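Local coordinates for protein bacteriophage virulence determinant (Salmonella enterica subsp. enterica serovar Typhimurium str. 14028S, PDB 6GGR) that probably acts as a zinc metalloprotease effector of the PipA family that cleaves NF-kappaB transcription factors in infected host cells, at residues Q19-Q24 against S181-P186; Y148-D153 against P204-E209; F12-E17 against T191-K196. All blocks are in the same frame, centred on the assembly; numbering follows the deposited sequence.

Contact 1 of 3, residues Q19-Q24 against S181-P186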
# COMPACT_ATOMS: atom_id res chain seq x y z
N GLN B 19 -20.08 16.30 1.97
CA GLN B 19 -21.29 16.53 2.76
C GLN B 19 -22.45 15.63 2.35
O GLN B 19 -23.34 15.38 3.17
CB GLN B 19 -21.72 18.00 2.65
CG GLN B 19 -20.59 18.99 2.88
CD GLN B 19 -20.96 20.09 3.86
OE1 GLN B 19 -21.10 19.85 5.06
NE2 GLN B 19 -21.12 21.31 3.35
N ASP B 20 -22.48 15.13 1.11
CA ASP B 20 -23.46 14.13 0.72
C ASP B 20 -22.86 12.76 1.01
O ASP B 20 -21.90 12.34 0.35
CB ASP B 20 -23.86 14.30 -0.75
CG ASP B 20 -22.79 13.84 -1.71
OD1 ASP B 20 -21.64 14.31 -1.60
OD2 ASP B 20 -23.10 13.00 -2.58
N ASN B 21 -23.41 12.08 2.00
CA ASN B 21 -22.78 10.91 2.60
C ASN B 21 -21.39 11.28 3.10
O ASN B 21 -20.38 10.82 2.54
CB ASN B 21 -22.68 9.74 1.62
CG ASN B 21 -22.04 8.52 2.25
OD1 ASN B 21 -21.98 8.39 3.47
ND2 ASN B 21 -21.55 7.61 1.41
N PRO B 22 -21.29 12.11 4.13
CA PRO B 22 -19.99 12.36 4.75
C PRO B 22 -19.58 11.17 5.61
O PRO B 22 -20.40 10.36 6.03
CB PRO B 22 -20.24 13.60 5.60
CG PRO B 22 -21.66 13.45 6.02
CD PRO B 22 -22.38 12.76 4.87
N SER B 23 -18.28 11.09 5.86
CA SER B 23 -17.79 10.07 6.78
C SER B 23 -18.45 10.27 8.14
O SER B 23 -18.53 11.40 8.64
CB SER B 23 -16.27 10.14 6.91
OG SER B 23 -15.81 9.30 7.94
N GLN B 24 -18.91 9.18 8.74
CA GLN B 24 -19.50 9.25 10.07
C GLN B 24 -18.47 9.04 11.18
O GLN B 24 -18.73 9.41 12.33
CB GLN B 24 -20.62 8.21 10.21
CG GLN B 24 -21.84 8.50 9.34
CD GLN B 24 -22.54 9.80 9.71
OE1 GLN B 24 -22.58 10.19 10.88
NE2 GLN B 24 -23.10 10.47 8.71
N SER B 181 -19.75 1.52 4.49
CA SER B 181 -20.73 2.37 3.82
C SER B 181 -20.23 3.79 3.55
O SER B 181 -21.05 4.69 3.31
CB SER B 181 -22.03 2.45 4.62
OG SER B 181 -21.90 3.35 5.71
N ASN B 182 -18.92 4.03 3.61
CA ASN B 182 -18.36 5.30 3.16
C ASN B 182 -17.23 5.01 2.18
O ASN B 182 -16.31 4.25 2.52
CB ASN B 182 -17.85 6.15 4.33
CG ASN B 182 -17.47 7.57 3.91
OD1 ASN B 182 -16.33 7.84 3.55
ND2 ASN B 182 -18.44 8.48 3.96
N PRO B 183 -17.25 5.59 0.98
CA PRO B 183 -16.23 5.24 -0.03
C PRO B 183 -14.85 5.82 0.25
O PRO B 183 -13.89 5.40 -0.41
CB PRO B 183 -16.82 5.82 -1.32
CG PRO B 183 -17.66 6.96 -0.87
CD PRO B 183 -18.22 6.57 0.46
N ARG B 184 -14.71 6.76 1.19
CA ARG B 184 -13.44 7.41 1.46
C ARG B 184 -12.85 7.04 2.81
O ARG B 184 -11.65 6.77 2.91
CB ARG B 184 -13.62 8.94 1.39
CG ARG B 184 -13.98 9.47 0.01
CD ARG B 184 -14.43 10.92 0.09
NE ARG B 184 -15.66 11.06 0.87
CZ ARG B 184 -16.89 10.98 0.37
NH1 ARG B 184 -17.08 10.76 -0.92
NH2 ARG B 184 -17.94 11.12 1.17
N GLY B 185 -13.66 7.03 3.87
CA GLY B 185 -13.16 6.80 5.20
C GLY B 185 -12.72 8.09 5.86
O GLY B 185 -12.63 9.14 5.21
N PRO B 186 -12.43 8.04 7.16
CA PRO B 186 -12.13 9.28 7.89
C PRO B 186 -10.80 9.92 7.53
O PRO B 186 -10.68 11.15 7.56
CB PRO B 186 -12.14 8.82 9.36
CG PRO B 186 -11.78 7.38 9.30
CD PRO B 186 -12.38 6.85 8.03
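Two loops meet just before the helices they lead into: the loop at 181-186, folded on an Asx turn at Asn-182, runs into helix 186-197, and its partner at 19-24 into helix 24-30. Asp-20 stays at the margin, OD1 5.6 Å from Arg-184 NH2. Asn-21 reaches across with CG anti to its backbone N (chi1 -179°). Its ND2 meets Pro-183 CD tip to tip at 3.6 Å, and its amide plane stands 71° from that of Asn-182. The carbonyl Asn-21 O sits 2.8 Å from Arg-184 NH2, at the edge of the guanidinium. Pro-22 points away from 181-186 at CB, and its side chain packs on Leu-27. Ser-23, the N-cap of helix 24-30, is buried; its OG is hydrogen-bonded to Glu-179 OE1 and lies 3.7 Å from Pro-186 CA. Glu-189 couples the two loops, accepting from Ser-23 N while forming a salt bridge with Arg-184 NE. Ser-23 N and Asn-182 ND2, 3.2 Å apart, are both donors and make no bond. The other end of that amide works within its own loop: Asn-182 OD1 takes Gly-185 N at 2.8 Å on a lone pair in the carbonyl plane, and Arg-184 N at 3.1 Å from above that plane.

Contact 2 of 3, residues Y148-D153 against P204-E209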
# COMPACT_ATOMS: atom_id res chain seq x y z
N TYR B 148 -1.79 6.64 -7.91
CA TYR B 148 -2.94 7.45 -8.18
C TYR B 148 -4.11 7.34 -7.20
O TYR B 148 -4.27 6.38 -6.58
CB TYR B 148 -3.44 7.21 -9.65
CG TYR B 148 -2.46 7.68 -10.75
CD1 TYR B 148 -1.41 6.90 -11.15
CD2 TYR B 148 -2.58 8.91 -11.35
CE1 TYR B 148 -0.55 7.29 -12.09
CE2 TYR B 148 -1.74 9.33 -12.30
CZ TYR B 148 -0.71 8.51 -12.70
OH TYR B 148 0.15 8.93 -13.62
N TYR B 149 -4.86 8.40 -7.09
CA TYR B 149 -6.11 8.35 -6.34
C TYR B 149 -7.24 8.86 -7.23
O TYR B 149 -7.02 9.55 -8.23
CB TYR B 149 -6.03 9.15 -5.03
CG TYR B 149 -5.93 10.66 -5.16
CD1 TYR B 149 -7.05 11.44 -5.38
CD2 TYR B 149 -4.70 11.30 -5.03
CE1 TYR B 149 -6.96 12.82 -5.48
CE2 TYR B 149 -4.60 12.68 -5.13
CZ TYR B 149 -5.73 13.43 -5.35
OH TYR B 149 -5.62 14.80 -5.45
N GLU B 150 -8.47 8.51 -6.85
CA GLU B 150 -9.63 8.83 -7.66
C GLU B 150 -10.19 10.19 -7.29
O GLU B 150 -10.30 10.53 -6.10
CB GLU B 150 -10.70 7.75 -7.50
CG GLU B 150 -11.76 7.78 -8.58
CD GLU B 150 -12.42 6.43 -8.79
OE1 GLU B 150 -12.74 5.76 -7.78
OE2 GLU B 150 -12.60 6.02 -9.95
N SER B 151 -10.55 10.98 -8.30
CA SER B 151 -11.16 12.28 -8.11
C SER B 151 -12.20 12.50 -9.20
O SER B 151 -12.36 11.69 -10.11
CB SER B 151 -10.12 13.41 -8.16
OG SER B 151 -9.80 13.75 -9.50
N ASN B 152 -12.92 13.62 -9.09
CA ASN B 152 -13.90 13.97 -10.11
C ASN B 152 -13.24 14.44 -11.40
O ASN B 152 -13.89 14.46 -12.45
CB ASN B 152 -14.84 15.06 -9.60
CG ASN B 152 -15.73 14.57 -8.47
OD1 ASN B 152 -16.19 13.43 -8.48
ND2 ASN B 152 -15.99 15.44 -7.50
N ASP B 153 -11.96 14.83 -11.34
CA ASP B 153 -11.21 15.25 -12.52
C ASP B 153 -10.38 14.13 -13.11
O ASP B 153 -9.45 14.39 -13.87
CB ASP B 153 -10.31 16.44 -12.17
CG ASP B 153 -11.08 17.66 -11.75
OD1 ASP B 153 -12.27 17.78 -12.11
OD2 ASP B 153 -10.50 18.51 -11.04
N PRO B 204 -9.93 17.02 -4.55
CA PRO B 204 -10.13 16.12 -3.41
C PRO B 204 -10.35 14.68 -3.86
O PRO B 204 -10.85 14.41 -4.96
CB PRO B 204 -11.35 16.69 -2.70
CG PRO B 204 -12.04 17.52 -3.71
CD PRO B 204 -11.00 18.04 -4.64
N ARG B 205 -9.99 13.76 -2.98
CA ARG B 205 -10.05 12.33 -3.26
C ARG B 205 -11.45 11.83 -2.94
O ARG B 205 -11.85 11.80 -1.78
CB ARG B 205 -8.99 11.60 -2.43
CG ARG B 205 -8.89 10.11 -2.67
CD ARG B 205 -7.81 9.55 -1.77
NE ARG B 205 -7.53 8.14 -2.00
CZ ARG B 205 -6.65 7.45 -1.29
NH1 ARG B 205 -5.97 8.03 -0.30
NH2 ARG B 205 -6.44 6.16 -1.56
N ILE B 206 -12.19 11.42 -3.98
CA ILE B 206 -13.59 11.05 -3.81
C ILE B 206 -13.78 9.61 -3.37
O ILE B 206 -14.88 9.25 -2.93
CB ILE B 206 -14.38 11.29 -5.12
CG1 ILE B 206 -13.93 10.32 -6.22
CG2 ILE B 206 -14.22 12.74 -5.57
CD1 ILE B 206 -14.69 10.47 -7.53
N ALA B 207 -12.75 8.77 -3.48
CA ALA B 207 -12.85 7.38 -3.09
C ALA B 207 -11.47 6.86 -2.72
O ALA B 207 -10.46 7.32 -3.27
CB ALA B 207 -13.46 6.52 -4.21
N TYR B 208 -11.43 5.92 -1.79
CA TYR B 208 -10.16 5.33 -1.39
C TYR B 208 -9.63 4.39 -2.47
O TYR B 208 -8.44 4.43 -2.80
CB TYR B 208 -10.30 4.60 -0.06
CG TYR B 208 -9.00 4.05 0.48
CD1 TYR B 208 -8.10 4.87 1.14
CD2 TYR B 208 -8.67 2.71 0.31
CE1 TYR B 208 -6.91 4.37 1.63
CE2 TYR B 208 -7.48 2.20 0.80
CZ TYR B 208 -6.60 3.04 1.46
OH TYR B 208 -5.42 2.54 1.94
N GLU B 209 -10.49 3.54 -3.03
CA GLU B 209 -10.12 2.64 -4.10
C GLU B 209 -10.78 3.07 -5.40
O GLU B 209 -11.75 3.84 -5.41
CB GLU B 209 -10.50 1.19 -3.76
CG GLU B 209 -9.36 0.38 -3.15
CD GLU B 209 -9.79 -0.48 -1.97
OE1 GLU B 209 -11.00 -0.65 -1.75
OE2 GLU B 209 -8.90 -1.00 -1.26
O HOH W 1 -6.02 5.07 -5.05
O HOH W 2 -8.15 6.73 -4.71
O HOH W 3 -12.33 15.32 -6.72
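One direct hydrogen bond joins the backbones of 148-153 and 204-209: Ile-206 N gives to Glu-150 O over 3.0 Å, arriving from above the carbonyl plane. One water accepts from Glu-150 N at 2.8 Å and from Arg-205 NE, with Ala-207 O and Tyr-208 O in reach of its protons; another accepts from Asn-152 N and donates to Pro-204 O. Much of the packing falls to Arg-205 and Ile-206. Arg-205, extended from CG to NE, crosses Tyr-149 obliquely, its CB 3.5 Å from Tyr-149 CD1, the guanidinium plane 44° from the ring. Tyr-149 OH is tied to Pro-203 O. Ile-206 holds CG1 in the crowded position (chi1 68°), and its CD1 comes to 3.5 Å from Asn-152 OD1. Glu-150, extended beyond CG, sets CG 4.1 Å from Ile-206 CG1 and OE1 3.7 Å from Ala-207 CB. Within 204-209, Arg-205 NH2 donates to Tyr-208 O at 2.9 Å, on a lone pair, and also to the backbone of the other protein. The Arg-205 side chain lies about 4 Å from that of His-166, a zinc ligand of this protein although this chain holds no zinc here, consistent with a metalloprotease active-site region that meets the other protein.

Contact 3 of 3, residues F12-E17 against T191-K196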
# COMPACT_ATOMS: atom_id res chain seq x y z
N PHE B 12 -17.60 22.22 11.89
CA PHE B 12 -16.23 22.27 11.36
C PHE B 12 -16.24 22.29 9.85
O PHE B 12 -17.08 21.68 9.25
CB PHE B 12 -15.38 21.14 11.96
CG PHE B 12 -15.18 21.29 13.46
CD1 PHE B 12 -14.76 22.51 13.97
CD2 PHE B 12 -15.41 20.27 14.35
CE1 PHE B 12 -14.56 22.67 15.32
CE2 PHE B 12 -15.21 20.45 15.69
CZ PHE B 12 -14.79 21.65 16.16
N PRO B 13 -15.34 23.05 9.26
CA PRO B 13 -15.32 23.12 7.79
C PRO B 13 -15.29 21.74 7.15
O PRO B 13 -14.62 20.82 7.64
CB PRO B 13 -14.05 23.92 7.48
CG PRO B 13 -13.32 24.07 8.78
CD PRO B 13 -14.29 23.89 9.87
N ASP B 14 -16.04 21.59 6.06
CA ASP B 14 -16.10 20.35 5.30
C ASP B 14 -16.16 20.68 3.82
O ASP B 14 -16.28 21.85 3.43
CB ASP B 14 -17.32 19.51 5.73
CG ASP B 14 -17.17 18.05 5.37
OD1 ASP B 14 -16.16 17.69 4.72
OD2 ASP B 14 -18.06 17.25 5.74
N LEU B 15 -16.08 19.64 2.98
CA LEU B 15 -16.00 19.82 1.54
C LEU B 15 -17.31 19.43 0.86
O LEU B 15 -18.01 18.53 1.33
CB LEU B 15 -14.88 18.98 0.92
CG LEU B 15 -13.46 19.22 1.43
CD1 LEU B 15 -12.47 18.61 0.45
CD2 LEU B 15 -13.15 20.69 1.63
N PRO B 16 -17.67 20.08 -0.26
CA PRO B 16 -18.84 19.61 -1.02
C PRO B 16 -18.72 18.16 -1.44
O PRO B 16 -19.74 17.45 -1.49
CB PRO B 16 -18.86 20.55 -2.24
CG PRO B 16 -18.03 21.72 -1.86
CD PRO B 16 -17.01 21.23 -0.90
N GLU B 17 -17.51 17.68 -1.75
CA GLU B 17 -17.31 16.29 -2.12
C GLU B 17 -17.61 15.32 -0.99
O GLU B 17 -17.66 14.11 -1.23
CB GLU B 17 -15.87 16.09 -2.61
CG GLU B 17 -15.52 16.82 -3.92
CD GLU B 17 -15.19 18.30 -3.71
OE1 GLU B 17 -15.30 18.78 -2.56
OE2 GLU B 17 -14.80 18.97 -4.69
N THR B 191 -7.79 14.35 5.24
CA THR B 191 -6.71 14.77 4.36
C THR B 191 -7.21 15.74 3.30
O THR B 191 -6.58 16.77 3.04
CB THR B 191 -6.04 13.55 3.73
OG1 THR B 191 -5.53 12.70 4.77
CG2 THR B 191 -4.89 13.96 2.82
N ASN B 192 -8.37 15.44 2.69
CA ASN B 192 -8.93 16.36 1.70
C ASN B 192 -9.14 17.75 2.29
O ASN B 192 -8.81 18.76 1.66
CB ASN B 192 -10.26 15.81 1.17
CG ASN B 192 -10.09 14.65 0.22
OD1 ASN B 192 -8.99 14.38 -0.28
ND2 ASN B 192 -11.19 13.96 -0.07
N ILE B 193 -9.71 17.82 3.50
CA ILE B 193 -10.05 19.10 4.10
C ILE B 193 -8.79 19.88 4.47
O ILE B 193 -8.69 21.08 4.23
CB ILE B 193 -10.95 18.89 5.33
CG1 ILE B 193 -12.27 18.23 4.91
CG2 ILE B 193 -11.22 20.22 6.04
CD1 ILE B 193 -13.08 17.69 6.08
N ILE B 194 -7.83 19.19 5.09
CA ILE B 194 -6.59 19.84 5.51
C ILE B 194 -5.88 20.44 4.30
O ILE B 194 -5.45 21.60 4.32
CB ILE B 194 -5.70 18.83 6.25
CG1 ILE B 194 -6.37 18.42 7.56
CG2 ILE B 194 -4.31 19.42 6.52
CD1 ILE B 194 -5.73 17.21 8.22
N LEU B 195 -5.75 19.65 3.23
CA LEU B 195 -5.04 20.12 2.05
C LEU B 195 -5.72 21.34 1.43
O LEU B 195 -5.04 22.30 1.03
CB LEU B 195 -4.93 19.00 1.01
CG LEU B 195 -3.62 18.21 1.03
CD1 LEU B 195 -3.40 17.55 2.38
CD2 LEU B 195 -3.61 17.18 -0.08
N LYS B 196 -7.05 21.33 1.34
CA LYS B 196 -7.74 22.52 0.84
C LYS B 196 -7.54 23.71 1.77
O LYS B 196 -7.40 24.85 1.31
CB LYS B 196 -9.23 22.23 0.66
CG LYS B 196 -9.56 21.36 -0.55
CD LYS B 196 -9.12 22.00 -1.86
CE LYS B 196 -9.60 21.21 -3.06
NZ LYS B 196 -9.00 21.70 -4.34
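Leu-15 is the residue to follow. Its CB leaves the backbone toward helix 186-197, and with chi1 at -58° CG stands anti to the carbonyl carbon and comes to rest 3.8 Å from Ile-193 CG1. From there the branches part. CD2 stays by Ile-193 CG1, at 4.2 Å, while CD1 goes on to the neighbouring side chains, 3.6 Å from Asn-192 CB and 4.1 Å from Lys-196 CG, two residues one helical turn apart. Leu-15 runs antiparallel alongside Ile-193 and lies nearly perpendicular to Asn-192. The N-terminal arm is thus laid over one face of helix 186-197, whose Thr-191 packs on His-166 of helix 160-173, the helix that carries two of the zinc ligands. Of the Asn-192 side chain it is CB that meets Leu-15; the amide beyond is bonded to Arg-162, His-18 and Arg-205. Just before Leu-15, Asp-14 OD1 accepts from Leu-15 N at 2.6 Å, met from above the carboxylate plane, and also bonds His-18 ND1, while OD2 forms a salt bridge with Arg-26. The same OD1 lies 3.4 Å from Ile-193 CD1, so the methyl tip of the isoleucine abuts a carboxylate oxygen already held by two hydrogen bonds.

In the fold
Along the chain the segments come as 12-17, 19-24, 148-153, 181-186, 191-196 and 204-209, so contact 3 encloses contact 1, and contact 2 interleaves with both. Their centres form a nearly even triangle, 12 to 13 Å on a side. Helix 186-197 is the common element: contact 1 lies at its start, contact 3 along its side, and the C-terminal tail of contact 2 returns past it. Pro-183 O with Tyr-208 N, and Arg-205 O with Asn-192 ND2, probably hydrogen-bond contact 2 to contacts 1 and 3 respectively. Both modelled chain ends are thereby gathered around the helix packed against the zinc-ligand helix 160-173, all within the PipA family region.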